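Local coordinates for protein adenylate kinase (Desulfovibrio gigas, PDB 2XB4) that probably catalyses the reversible transfer of the terminal phosphate of ATP to AMP, giving two ADP, and carries a zinc ion bound by three cysteines and a histidine, at residues 175-178 with 184-187; 59-64 with 92-97; 190-195 with 200-205; 35-40 with 73-78; 116-121 with 138-143. All blocks are in the same frame, centred on the assembly; numbering follows the deposited sequence.

In the fold
Along the chain, contacts 4 and 2 come first and interlock, their segments alternating; contact 5 follows, then contacts 1 and 3. Contacts 2 and 4, about 16 Å apart between centres, share helix 61-75, which contact 4 joins to the predicted NMP region and contact 2 to helix 89-101. Contacts 1 and 3 lie in the core and share helix 184-192, which is followed by the short helix 195-198 and then edge strand 201-206 of the parallel five-stranded sheet. Helix 89-101 links contact 2 to both, through Ala92 against Ala187 and Tyr191. Contact 5, about 35 Å from contact 4 between centres, reaches the zinc-bearing part, probably the LID, and meets contact 1 through the Asp175-Arg116 salt bridge.

Contact 1 of 5, residues 175-178 with 184-187; sequences DIYY and TLAA
Leu185, Tyr177 and Thr184 bury most of the surface here, where the end of helix 167-177 meets the start of helix 184-192. Two backbone bonds join the helices: Thr184 N donates to Ile176 O at 3.1 Å, and Leu185 N to Tyr177 O at 2.8 Å. The carbonyls at the end of one helix are thereby met by amides from the first turn of the next. The Tyr177 ring touches both Thr184 and Leu185. With CG anti to the backbone N (chi1 -175°), it swings back to the other segment although its CB starts away from it. Tyr177 CD1 meets Thr184 CB at 3.6 Å, and Tyr177 CE2 meets Leu185 CD2 at 3.6 Å. The second methyl of Leu185, CD1, reaches Tyr178 CD1 at 4.0 Å, while Tyr177 CD2 covers the centre of the Tyr178 ring. Thr184 OG1 is bonded to Arg87 O, and Tyr178 OH to Leu114 O. Phe6 of strand 2-6 touches both Tyr177 and Thr184. This is a helix-loop-helix corner of the adenylate kinase core, beside Arg87 of the predicted AMP site.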
# COMPACT_ATOMS: atom_id res chain seq x y z
N ASP A 175 -20.13 -1.08 -14.53
CA ASP A 175 -21.38 -1.77 -14.78
C ASP A 175 -22.58 -1.00 -14.34
O ASP A 175 -23.53 -0.83 -15.13
CB ASP A 175 -21.42 -3.18 -14.17
CG ASP A 175 -20.58 -4.20 -14.97
OD1 ASP A 175 -20.06 -3.91 -16.07
OD2 ASP A 175 -20.44 -5.30 -14.46
N ILE A 176 -22.55 -0.44 -13.14
CA ILE A 176 -23.69 0.30 -12.69
C ILE A 176 -23.72 1.66 -13.40
O ILE A 176 -24.77 2.08 -13.88
CB ILE A 176 -23.63 0.53 -11.16
CG1 ILE A 176 -23.81 -0.83 -10.45
CG2 ILE A 176 -24.74 1.55 -10.69
CD1 ILE A 176 -23.14 -0.79 -8.94
N TYR A 177 -22.57 2.34 -13.46
CA TYR A 177 -22.57 3.73 -14.02
C TYR A 177 -23.06 3.68 -15.49
O TYR A 177 -23.99 4.43 -15.93
CB TYR A 177 -21.18 4.39 -13.97
CG TYR A 177 -21.32 5.85 -14.45
CD1 TYR A 177 -21.80 6.84 -13.57
CD2 TYR A 177 -21.17 6.19 -15.82
CE1 TYR A 177 -22.05 8.13 -14.00
CE2 TYR A 177 -21.39 7.49 -16.29
CZ TYR A 177 -21.84 8.46 -15.36
OH TYR A 177 -22.08 9.75 -15.78
N TYR A 178 -22.54 2.70 -16.25
CA TYR A 178 -22.80 2.77 -17.71
C TYR A 178 -24.06 2.03 -18.16
O TYR A 178 -24.36 1.97 -19.36
CB TYR A 178 -21.59 2.24 -18.47
CG TYR A 178 -20.43 3.26 -18.50
CD1 TYR A 178 -20.32 4.20 -19.55
CD2 TYR A 178 -19.46 3.24 -17.50
CE1 TYR A 178 -19.26 5.17 -19.58
CE2 TYR A 178 -18.35 4.14 -17.49
CZ TYR A 178 -18.26 5.13 -18.53
OH TYR A 178 -17.19 5.99 -18.63
N THR A 184 -26.76 4.47 -13.83
CA THR A 184 -26.58 5.91 -13.60
C THR A 184 -26.68 6.76 -14.85
O THR A 184 -27.22 7.85 -14.77
CB THR A 184 -25.25 6.14 -12.89
OG1 THR A 184 -25.16 5.17 -11.84
CG2 THR A 184 -25.24 7.54 -12.26
N LEU A 185 -26.16 6.27 -16.00
CA LEU A 185 -26.43 6.96 -17.24
C LEU A 185 -27.93 7.08 -17.53
O LEU A 185 -28.34 8.14 -18.07
CB LEU A 185 -25.71 6.28 -18.48
CG LEU A 185 -24.22 6.58 -18.74
CD1 LEU A 185 -23.84 5.95 -20.11
CD2 LEU A 185 -23.95 8.14 -18.76
N ALA A 186 -28.72 6.00 -17.31
CA ALA A 186 -30.18 6.12 -17.53
C ALA A 186 -30.73 7.24 -16.58
O ALA A 186 -31.60 7.99 -17.00
CB ALA A 186 -30.85 4.78 -17.27
N ALA A 187 -30.20 7.33 -15.34
CA ALA A 187 -30.65 8.40 -14.44
C ALA A 187 -30.32 9.80 -14.98
O ALA A 187 -31.20 10.73 -14.97
CB ALA A 187 -30.09 8.22 -12.99

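Contact 2 of 5, residues 59-64 with 92-97; sequences VPDDIT and AQKLFE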
# COMPACT_ATOMS: atom_id res chain seq x y z
N VAL A 59 -30.55 0.75 2.74
CA VAL A 59 -31.66 1.59 3.24
C VAL A 59 -32.69 1.73 2.10
O VAL A 59 -32.30 1.93 0.93
CB VAL A 59 -31.12 2.96 3.67
CG1 VAL A 59 -32.28 3.91 4.11
CG2 VAL A 59 -29.96 2.80 4.74
N PRO A 60 -33.98 1.58 2.39
CA PRO A 60 -34.97 1.71 1.31
C PRO A 60 -35.06 3.16 0.78
O PRO A 60 -34.81 4.10 1.52
CB PRO A 60 -36.33 1.33 1.99
CG PRO A 60 -35.95 0.57 3.22
CD PRO A 60 -34.61 1.22 3.66
N ASP A 61 -35.46 3.33 -0.48
CA ASP A 61 -35.58 4.66 -1.11
C ASP A 61 -36.53 5.55 -0.37
O ASP A 61 -36.28 6.76 -0.32
CB ASP A 61 -36.05 4.55 -2.57
CG ASP A 61 -35.17 3.67 -3.44
OD1 ASP A 61 -33.92 3.56 -3.19
OD2 ASP A 61 -35.76 3.11 -4.42
N ASP A 62 -37.56 4.98 0.31
CA ASP A 62 -38.48 5.83 1.09
C ASP A 62 -37.91 6.38 2.37
O ASP A 62 -38.56 7.18 3.05
CB ASP A 62 -39.88 5.22 1.29
CG ASP A 62 -39.91 3.97 2.21
OD1 ASP A 62 -38.94 3.59 2.93
OD2 ASP A 62 -41.02 3.35 2.23
N ILE A 63 -36.67 5.97 2.70
CA ILE A 63 -35.97 6.57 3.80
C ILE A 63 -34.79 7.41 3.27
O ILE A 63 -34.54 8.51 3.76
CB ILE A 63 -35.45 5.48 4.81
CG1 ILE A 63 -36.65 4.79 5.50
CG2 ILE A 63 -34.57 6.12 5.83
CD1 ILE A 63 -36.22 3.61 6.38
N THR A 64 -34.08 6.90 2.28
CA THR A 64 -32.94 7.60 1.70
C THR A 64 -33.35 8.96 1.04
O THR A 64 -32.69 9.98 1.26
CB THR A 64 -32.31 6.69 0.62
OG1 THR A 64 -31.72 5.55 1.28
CG2 THR A 64 -31.21 7.46 -0.08
N ALA A 92 -33.76 8.25 -9.27
CA ALA A 92 -33.77 9.57 -9.91
C ALA A 92 -35.19 10.14 -9.94
O ALA A 92 -35.41 11.41 -9.83
CB ALA A 92 -33.27 9.48 -11.38
N GLN A 93 -36.17 9.27 -10.27
CA GLN A 93 -37.55 9.76 -10.39
C GLN A 93 -38.09 10.09 -8.93
O GLN A 93 -38.78 11.09 -8.70
CB GLN A 93 -38.46 8.71 -11.04
CG GLN A 93 -39.89 9.17 -11.00
CD GLN A 93 -40.80 8.22 -11.75
OE1 GLN A 93 -40.33 7.25 -12.38
NE2 GLN A 93 -42.11 8.45 -11.68
N LYS A 94 -37.79 9.24 -7.96
CA LYS A 94 -38.28 9.53 -6.54
C LYS A 94 -37.68 10.85 -6.07
O LYS A 94 -38.38 11.69 -5.40
CB LYS A 94 -37.97 8.38 -5.57
CG LYS A 94 -38.88 7.20 -5.93
CD LYS A 94 -38.47 5.93 -5.09
CE LYS A 94 -39.71 5.00 -4.96
NZ LYS A 94 -39.14 3.65 -4.71
N LEU A 95 -36.41 11.07 -6.42
CA LEU A 95 -35.75 12.34 -6.04
C LEU A 95 -36.42 13.55 -6.72
O LEU A 95 -36.71 14.57 -6.09
CB LEU A 95 -34.25 12.33 -6.37
CG LEU A 95 -33.42 13.64 -6.15
CD1 LEU A 95 -33.31 13.89 -4.61
CD2 LEU A 95 -31.99 13.47 -6.66
N PHE A 96 -36.64 13.45 -8.03
CA PHE A 96 -37.32 14.53 -8.72
C PHE A 96 -38.72 14.85 -8.07
O PHE A 96 -39.05 16.02 -7.83
CB PHE A 96 -37.49 14.18 -10.18
CG PHE A 96 -38.18 15.27 -10.93
CD1 PHE A 96 -37.57 16.52 -11.08
CD2 PHE A 96 -39.47 15.06 -11.42
CE1 PHE A 96 -38.30 17.57 -11.76
CE2 PHE A 96 -40.16 16.13 -12.12
CZ PHE A 96 -39.52 17.35 -12.28
N GLU A 97 -39.52 13.83 -7.75
CA GLU A 97 -40.86 14.07 -7.17
C GLU A 97 -40.74 14.68 -5.78
O GLU A 97 -41.50 15.58 -5.41
CB GLU A 97 -41.60 12.74 -7.11
CG GLU A 97 -41.90 12.24 -8.53
CD GLU A 97 -42.33 10.77 -8.63
OE1 GLU A 97 -42.26 10.00 -7.63
OE2 GLU A 97 -42.68 10.37 -9.76
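A salt bridge on the surface of the adenylate kinase core joins the first turn of helix 61-75 to the middle of helix 89-101, just after the predicted NMP region. Asp61 and Lys94 carry the whole contact, their side chains crossing at about a right angle. The lysine reaches over with an extended chain beyond CG, and its methylenes do part of the touching: Lys94 CD lies 3.8 Å from Asp61 CB. Beyond it the ammonium comes to the carboxylate, where Lys94 NZ gives Asp61 OD2 a weak, long hydrogen bond of 3.4 Å. Lys94 is exposed, so water probably competes for this bridge. Asp61, in the first turn, probably also interacts favourably with the helix dipole.

Helix 61-75 starts with Pro60 at the N-cap position, and Pro60 O accepts from both Ile63 N, at 2.9 Å, and Thr64 N. Besides the ion pair the two helices meet through apolar groups, Leu95 packing on Ile65, Val68 and Leu69. Asp61 also lies near Gln91 of the predicted AMP site, and Val59, two residues before Asp61, belongs to that predicted site. One turn apart on helix 89-101, Gln93 NE2 donates to Glu97 OE2 at 2.8 Å, meeting it on the syn side but tilted 29° from the carboxylate plane, with the oxygen close to the plane of the glutamine amide.

Contact 3 of 5, residues 190-195 with 200-205; sequences YYKNMA and FVYIEL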
# COMPACT_ATOMS: atom_id res chain seq x y z
N TYR A 190 -32.63 10.65 -17.86
CA TYR A 190 -33.94 11.00 -17.38
C TYR A 190 -33.97 12.52 -17.09
O TYR A 190 -34.95 13.22 -17.48
CB TYR A 190 -34.22 10.16 -16.15
CG TYR A 190 -35.33 10.66 -15.30
CD1 TYR A 190 -36.71 10.43 -15.66
CD2 TYR A 190 -35.07 11.28 -14.07
CE1 TYR A 190 -37.70 10.85 -14.82
CE2 TYR A 190 -36.16 11.74 -13.23
CZ TYR A 190 -37.41 11.51 -13.62
OH TYR A 190 -38.47 11.89 -12.85
N TYR A 191 -32.89 13.06 -16.52
CA TYR A 191 -32.85 14.52 -16.32
C TYR A 191 -32.65 15.26 -17.67
O TYR A 191 -33.35 16.23 -17.90
CB TYR A 191 -31.82 14.98 -15.27
CG TYR A 191 -32.23 14.49 -13.86
CD1 TYR A 191 -33.22 15.15 -13.13
CD2 TYR A 191 -31.60 13.39 -13.26
CE1 TYR A 191 -33.67 14.64 -11.88
CE2 TYR A 191 -32.00 12.91 -12.03
CZ TYR A 191 -33.05 13.49 -11.38
OH TYR A 191 -33.36 13.02 -10.16
N LYS A 192 -31.70 14.84 -18.49
CA LYS A 192 -31.51 15.45 -19.78
C LYS A 192 -32.84 15.65 -20.53
O LYS A 192 -33.10 16.69 -21.16
CB LYS A 192 -30.55 14.63 -20.63
CG LYS A 192 -30.04 15.25 -21.92
CD LYS A 192 -29.00 14.25 -22.64
CE LYS A 192 -28.79 14.86 -24.04
NZ LYS A 192 -27.69 14.28 -24.90
N ASN A 193 -33.61 14.57 -20.55
CA ASN A 193 -34.84 14.50 -21.32
C ASN A 193 -35.97 15.38 -20.81
O ASN A 193 -36.94 15.54 -21.52
CB ASN A 193 -35.26 13.04 -21.51
CG ASN A 193 -34.35 12.35 -22.54
OD1 ASN A 193 -33.85 13.00 -23.45
ND2 ASN A 193 -34.11 11.07 -22.39
N MET A 194 -35.86 15.94 -19.60
CA MET A 194 -36.92 16.83 -19.10
C MET A 194 -36.37 18.24 -18.87
O MET A 194 -37.09 19.13 -18.40
CB MET A 194 -37.50 16.28 -17.78
CG MET A 194 -36.49 16.38 -16.63
SD MET A 194 -37.16 16.07 -14.91
CE MET A 194 -37.91 14.53 -15.35
N ALA A 195 -35.06 18.43 -19.11
CA ALA A 195 -34.46 19.76 -18.85
C ALA A 195 -35.31 20.91 -19.48
O ALA A 195 -35.61 21.91 -18.81
CB ALA A 195 -32.98 19.81 -19.39
N PHE A 200 -34.43 23.70 -16.60
CA PHE A 200 -33.00 23.66 -16.18
C PHE A 200 -32.06 23.39 -17.34
O PHE A 200 -32.52 23.00 -18.41
CB PHE A 200 -32.73 22.74 -14.96
CG PHE A 200 -33.09 21.25 -15.17
CD1 PHE A 200 -32.21 20.40 -15.81
CD2 PHE A 200 -34.31 20.75 -14.72
CE1 PHE A 200 -32.50 19.00 -15.95
CE2 PHE A 200 -34.63 19.34 -14.78
CZ PHE A 200 -33.70 18.47 -15.43
N VAL A 201 -30.77 23.65 -17.17
CA VAL A 201 -29.86 23.48 -18.26
C VAL A 201 -29.00 22.21 -18.04
O VAL A 201 -28.49 22.00 -16.98
CB VAL A 201 -28.99 24.76 -18.46
CG1 VAL A 201 -27.84 24.51 -19.43
CG2 VAL A 201 -29.87 26.08 -18.91
N TYR A 202 -28.88 21.37 -19.07
CA TYR A 202 -28.12 20.12 -18.97
C TYR A 202 -26.78 20.35 -19.69
O TYR A 202 -26.75 20.68 -20.91
CB TYR A 202 -28.88 19.00 -19.65
CG TYR A 202 -28.25 17.58 -19.40
CD1 TYR A 202 -28.63 16.83 -18.29
CD2 TYR A 202 -27.31 17.04 -20.29
CE1 TYR A 202 -28.14 15.54 -18.08
CE2 TYR A 202 -26.74 15.72 -20.06
CZ TYR A 202 -27.21 15.00 -18.97
OH TYR A 202 -26.80 13.72 -18.68
N ILE A 203 -25.70 20.26 -18.93
CA ILE A 203 -24.36 20.58 -19.47
C ILE A 203 -23.60 19.25 -19.68
O ILE A 203 -23.55 18.45 -18.76
CB ILE A 203 -23.59 21.47 -18.50
CG1 ILE A 203 -24.29 22.85 -18.40
CG2 ILE A 203 -22.07 21.74 -19.04
CD1 ILE A 203 -23.59 23.79 -17.34
N GLU A 204 -23.05 19.03 -20.89
CA GLU A 204 -22.27 17.82 -21.17
C GLU A 204 -20.84 18.28 -21.30
O GLU A 204 -20.55 19.20 -22.11
CB GLU A 204 -22.72 17.25 -22.52
CG GLU A 204 -24.11 16.58 -22.49
CD GLU A 204 -24.44 15.98 -23.87
OE1 GLU A 204 -23.92 16.46 -24.88
OE2 GLU A 204 -25.18 15.01 -23.96
N LEU A 205 -19.96 17.73 -20.48
CA LEU A 205 -18.55 18.05 -20.49
C LEU A 205 -17.78 16.89 -21.13
O LEU A 205 -17.94 15.72 -20.73
CB LEU A 205 -18.10 18.23 -19.03
CG LEU A 205 -18.66 19.46 -18.33
CD1 LEU A 205 -18.03 19.53 -16.84
CD2 LEU A 205 -18.35 20.78 -19.17
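Lys192 NZ and Glu204 OE2 form a salt bridge of 2.8 Å, the ammonium standing above the carboxylate plane. At the other end of the contact, Phe200 N donates to Ala195 O at 3.1 Å and spans the short helix 195-198 that leads into the strand. The lysine chain, extended and with CG anti to the backbone N (chi1 -169°), runs across the Tyr202 ring on its way to Glu204: Lys192 CB sits over the centre in a CH-pi contact, 3.6 Å from the centroid, and CG and CD continue past Tyr202 CD2 and CE2. A chi1 of 60° turns the Phe200 ring toward residues 191-195. Ala195 CA lies over one face, while Ala195 CB approaches Phe200 CE1 at 3.6 Å and Met194 CG touches Phe200 CZ at 3.7 Å. Met194 SD stands at the ring edge, a Met-aromatic contact. Phe200 CZ also meets Tyr191, near the plane of its ring.

Tyr202 OH is bonded to Glu111 on strand 108-113, whose Val109 packs on Phe200 and Tyr202. The contact thus lays the last part of helix 184-192 and the residues after it against edge strand 201-206, with helix 89-101 beside Tyr190 and Met194, and helix 211-222 against Ile203 and Leu205.

Contact 4 of 5, residues 35-40 with 73-78; sequences FREHIG and ESKGKD
Helices 31-40 and 61-75 come no nearer here than 10.3 Å between Glu37 CA and Lys75 CA, and only long side chains span the gap. Glu37 and Lys75 approach from opposite directions. The glutamate is fully extended, CG anti to the backbone N (chi1 166°), which carries its carboxylate straight out from the helix. Lys75 instead folds, bent at chi2 (-65°) and again at chi4, so that its ammonium turns back toward the acid. Lys75 NZ gives Glu37 OE1 a weak hydrogen bond of 3.2 Å within a salt bridge, while the second oxygen, OE2, lies farther from NZ at 3.8 Å. Ser74 OG is at 4.0 Å from Glu37 OE2.

Glu37 OE1 has another weak partner in Thr71 OG1, one turn before Lys75. His38 NE2 makes weak hydrogen bonds with Met67 O and Thr71 OG1, a polar tie beside the ion pair. Arg36, a predicted AMP-binding residue, precedes Glu37 in the predicted NMP region. With both lysine and serine exposed, this link between that region and the core is electrostatic rather than close-packed; it is probably modest in strength and could adjust as the region moves.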
# COMPACT_ATOMS: atom_id res chain seq x y z
N PHE A 35 -25.26 10.18 4.86
CA PHE A 35 -25.40 9.11 5.88
C PHE A 35 -24.70 9.47 7.18
O PHE A 35 -25.27 9.30 8.25
CB PHE A 35 -24.96 7.72 5.34
CG PHE A 35 -26.00 7.04 4.36
CD1 PHE A 35 -26.81 7.82 3.50
CD2 PHE A 35 -26.09 5.62 4.28
CE1 PHE A 35 -27.73 7.21 2.59
CE2 PHE A 35 -27.03 4.98 3.35
CZ PHE A 35 -27.86 5.80 2.52
N ARG A 36 -23.47 9.93 7.14
CA ARG A 36 -22.83 10.33 8.40
C ARG A 36 -23.61 11.38 9.21
O ARG A 36 -23.66 11.28 10.44
CB ARG A 36 -21.39 10.82 8.18
CG ARG A 36 -20.38 9.71 8.02
CD ARG A 36 -18.96 10.30 8.04
NE ARG A 36 -18.79 11.36 7.05
CZ ARG A 36 -18.57 11.16 5.73
NH1 ARG A 36 -18.54 9.93 5.20
NH2 ARG A 36 -18.39 12.19 4.93
N GLU A 37 -24.16 12.40 8.56
CA GLU A 37 -25.07 13.34 9.23
C GLU A 37 -26.30 12.60 9.87
O GLU A 37 -26.71 12.89 10.98
CB GLU A 37 -25.60 14.42 8.23
CG GLU A 37 -26.84 15.25 8.78
CD GLU A 37 -27.44 16.34 7.82
OE1 GLU A 37 -26.78 16.62 6.82
OE2 GLU A 37 -28.55 16.88 8.04
N HIS A 38 -26.94 11.70 9.15
CA HIS A 38 -28.20 11.14 9.65
C HIS A 38 -27.99 9.84 10.50
O HIS A 38 -28.56 9.68 11.61
CB HIS A 38 -29.04 10.83 8.49
CG HIS A 38 -29.71 12.02 7.89
ND1 HIS A 38 -30.95 12.44 8.30
CD2 HIS A 38 -29.35 12.82 6.88
CE1 HIS A 38 -31.34 13.45 7.55
NE2 HIS A 38 -30.40 13.67 6.65
N ILE A 39 -27.20 8.91 9.95
CA ILE A 39 -26.90 7.61 10.66
C ILE A 39 -26.04 7.87 11.91
O ILE A 39 -26.44 7.50 13.04
CB ILE A 39 -26.33 6.46 9.71
CG1 ILE A 39 -27.42 5.90 8.82
CG2 ILE A 39 -25.81 5.24 10.51
CD1 ILE A 39 -27.61 6.62 7.58
N GLY A 40 -24.93 8.56 11.71
CA GLY A 40 -24.10 9.03 12.78
C GLY A 40 -24.79 10.04 13.72
O GLY A 40 -24.73 9.88 14.94
N GLU A 73 -32.00 20.79 2.53
CA GLU A 73 -32.69 21.89 3.25
C GLU A 73 -31.82 22.53 4.30
O GLU A 73 -31.91 23.74 4.55
CB GLU A 73 -33.92 21.40 3.95
CG GLU A 73 -35.05 21.22 3.00
CD GLU A 73 -36.31 20.69 3.68
OE1 GLU A 73 -36.21 19.91 4.68
OE2 GLU A 73 -37.40 21.08 3.20
N SER A 74 -31.03 21.70 4.94
CA SER A 74 -30.24 22.07 6.11
C SER A 74 -28.85 22.65 5.69
O SER A 74 -28.50 23.76 6.08
CB SER A 74 -30.11 20.79 6.95
OG SER A 74 -29.02 20.87 7.82
N LYS A 75 -28.07 21.90 4.92
CA LYS A 75 -26.71 22.32 4.50
C LYS A 75 -26.74 23.12 3.19
O LYS A 75 -25.82 23.89 2.90
CB LYS A 75 -25.77 21.12 4.33
CG LYS A 75 -25.48 20.29 5.56
CD LYS A 75 -24.72 21.09 6.63
CE LYS A 75 -24.52 20.30 7.95
NZ LYS A 75 -25.60 19.25 8.16
N GLY A 76 -27.79 22.94 2.39
CA GLY A 76 -27.82 23.55 1.05
C GLY A 76 -28.71 24.74 0.88
O GLY A 76 -29.06 25.10 -0.27
N LYS A 77 -29.09 25.42 1.99
CA LYS A 77 -29.98 26.59 1.80
C LYS A 77 -29.42 27.71 0.93
O LYS A 77 -30.19 28.46 0.36
CB LYS A 77 -30.62 27.13 3.12
CG LYS A 77 -29.76 26.93 4.33
CD LYS A 77 -30.22 27.80 5.52
CE LYS A 77 -29.00 28.43 6.25
NZ LYS A 77 -28.80 27.97 7.70
N ASP A 78 -28.10 27.88 0.80
CA ASP A 78 -27.61 28.93 -0.09
C ASP A 78 -27.07 28.29 -1.42
O ASP A 78 -26.20 28.86 -2.11
CB ASP A 78 -26.52 29.72 0.60
CG ASP A 78 -26.98 30.36 1.94
OD1 ASP A 78 -28.17 30.73 2.07
OD2 ASP A 78 -26.15 30.49 2.87

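Contact 5 of 5, residues 116-121 with 138-143; sequences REVAKN and NIFIDA. Unlike the reference sequence in segment 138-143: Asp142 (reference Glu).
The Phe140 ring, modelled in two conformers of which one is described here, presents one face to Asn121, whose CB stands over its centre in a CH-pi contact. Asn121 continues across that face: its ND2 lies over the CE1-CZ side, with the amide plane turned 46° from the ring. Val118, one turn earlier, adds its CG1 branch at 4.1 Å from Phe140 CE2, its side chain crossing the phenylalanine at about a right angle. In this conformer, CG is anti to the backbone N (chi1 -166°), which sends the ring out from the loop toward the helix. No hydrogen bond crosses between the segments.

The backbone at Phe140 is held by the turn and by the Asn138 side chain. Residues 138 to 141 form a type I beta turn, and Asn138 OD1 accepts from Phe140 N at 2.8 Å, in the carbonyl plane and on a lone pair: an Asx turn. The other end of that amide, Asn138 ND2, is bonded to Arg122 O, just beyond Asn121, so one side chain ties the turn to the helix. Asn138 also packs on Arg126, a residue lining the tartrate pocket. The contact sets the loop between strands 128-129 and 158-159, which holds the zinc ligands His135, Cys151 and Cys154, against helix 116-124, while Ala119 and Lys120 pack against helix 167-177.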
# COMPACT_ATOMS: atom_id res chain seq x y z
N ARG A 116 -16.29 4.27 -21.42
CA ARG A 116 -15.93 3.37 -20.33
C ARG A 116 -14.49 2.83 -20.47
O ARG A 116 -13.79 2.82 -19.48
CB ARG A 116 -16.93 2.24 -20.20
CG ARG A 116 -16.49 1.09 -19.32
CD ARG A 116 -17.52 -0.07 -19.37
NE ARG A 116 -17.09 -1.04 -18.36
CZ ARG A 116 -17.93 -1.86 -17.76
NH1 ARG A 116 -19.22 -1.83 -18.12
NH2 ARG A 116 -17.48 -2.73 -16.87
N GLU A 117 -14.01 2.45 -21.66
CA GLU A 117 -12.62 1.86 -21.79
C GLU A 117 -11.58 2.97 -21.40
O GLU A 117 -10.52 2.69 -20.78
CB GLU A 117 -12.27 1.27 -23.22
CG GLU A 117 -13.07 -0.03 -23.52
CD GLU A 117 -12.51 -0.98 -24.68
OE1 GLU A 117 -12.85 -0.78 -25.90
OE2 GLU A 117 -11.76 -1.96 -24.35
N VAL A 118 -11.88 4.18 -21.77
CA VAL A 118 -11.04 5.36 -21.45
C VAL A 118 -11.00 5.60 -19.92
O VAL A 118 -9.93 5.74 -19.33
CB VAL A 118 -11.40 6.60 -22.22
CG1 VAL A 118 -10.55 7.79 -21.72
CG2 VAL A 118 -11.18 6.37 -23.79
N ALA A 119 -12.19 5.64 -19.30
CA ALA A 119 -12.31 5.78 -17.85
C ALA A 119 -11.47 4.67 -17.11
O ALA A 119 -10.73 4.97 -16.16
CB ALA A 119 -13.81 5.75 -17.49
N LYS A 120 -11.63 3.40 -17.51
CA LYS A 120 -10.89 2.31 -16.82
C LYS A 120 -9.40 2.53 -16.99
O LYS A 120 -8.63 2.35 -16.05
CB LYS A 120 -11.36 0.94 -17.37
CG LYS A 120 -10.60 -0.25 -16.79
CD LYS A 120 -11.11 -1.54 -17.30
CE LYS A 120 -10.30 -2.62 -16.69
NZ LYS A 120 -10.57 -3.89 -17.38
N ASN A 121 -8.96 2.80 -18.21
CA ASN A 121 -7.52 3.03 -18.42
C ASN A 121 -6.95 4.23 -17.67
O ASN A 121 -5.86 4.17 -17.13
CB ASN A 121 -7.24 3.19 -19.90
CG ASN A 121 -7.18 1.82 -20.59
OD1 ASN A 121 -6.83 0.79 -19.98
ND2 ASN A 121 -7.57 1.80 -21.82
N ASN A 138 0.45 9.66 -15.13
CA ASN A 138 -0.52 8.70 -15.60
C ASN A 138 -0.02 8.17 -16.94
O ASN A 138 0.08 8.94 -17.91
CB ASN A 138 -1.92 9.32 -15.72
CG ASN A 138 -3.00 8.26 -15.85
OD1 ASN A 138 -2.95 7.39 -16.79
ND2 ASN A 138 -3.98 8.28 -14.92
N ILE A 139 0.24 6.86 -17.01
CA ILE A 139 0.68 6.25 -18.24
C ILE A 139 -0.36 6.35 -19.41
O ILE A 139 0.02 6.29 -20.53
CB ILE A 139 1.24 4.78 -18.04
CG1 ILE A 139 0.17 3.76 -17.59
CG2 ILE A 139 2.35 4.75 -17.03
CD1 ILE A 139 0.63 2.28 -17.86
N PHE A 140 -1.63 6.63 -19.13
CA PHE A 140 -2.68 6.65 -20.15
C PHE A 140 -3.15 8.08 -20.50
O PHE A 140 -4.10 8.25 -21.29
CB PHE A 140 -3.88 5.74 -19.75
CG PHE A 140 -4.85 5.43 -20.90
CD1 PHE A 140 -4.55 4.46 -21.89
CD2 PHE A 140 -6.09 6.11 -20.99
CE1 PHE A 140 -5.47 4.22 -22.93
CE2 PHE A 140 -7.00 5.86 -22.07
CZ PHE A 140 -6.71 4.93 -23.00
N ILE A 141 -2.53 9.10 -19.90
CA ILE A 141 -2.94 10.51 -20.14
C ILE A 141 -1.65 11.23 -20.64
O ILE A 141 -0.68 11.46 -19.83
CB ILE A 141 -3.50 11.19 -18.87
CG1 ILE A 141 -4.76 10.48 -18.29
CG2 ILE A 141 -3.88 12.58 -19.19
CD1 ILE A 141 -5.32 11.18 -17.04
N ASP A 142 -1.62 11.52 -21.93
CA ASP A 142 -0.35 11.97 -22.60
C ASP A 142 0.21 13.18 -21.89
O ASP A 142 1.41 13.25 -21.73
CB ASP A 142 -0.41 12.30 -24.12
CG ASP A 142 0.98 11.91 -24.90
OD1 ASP A 142 1.33 10.73 -25.01
OD2 ASP A 142 1.76 12.71 -25.48
N ALA A 143 -0.64 14.15 -21.48
CA ALA A 143 -0.09 15.42 -20.90
C ALA A 143 0.65 15.23 -19.57
O ALA A 143 1.49 16.09 -19.16
CB ALA A 143 -1.16 16.47 -20.73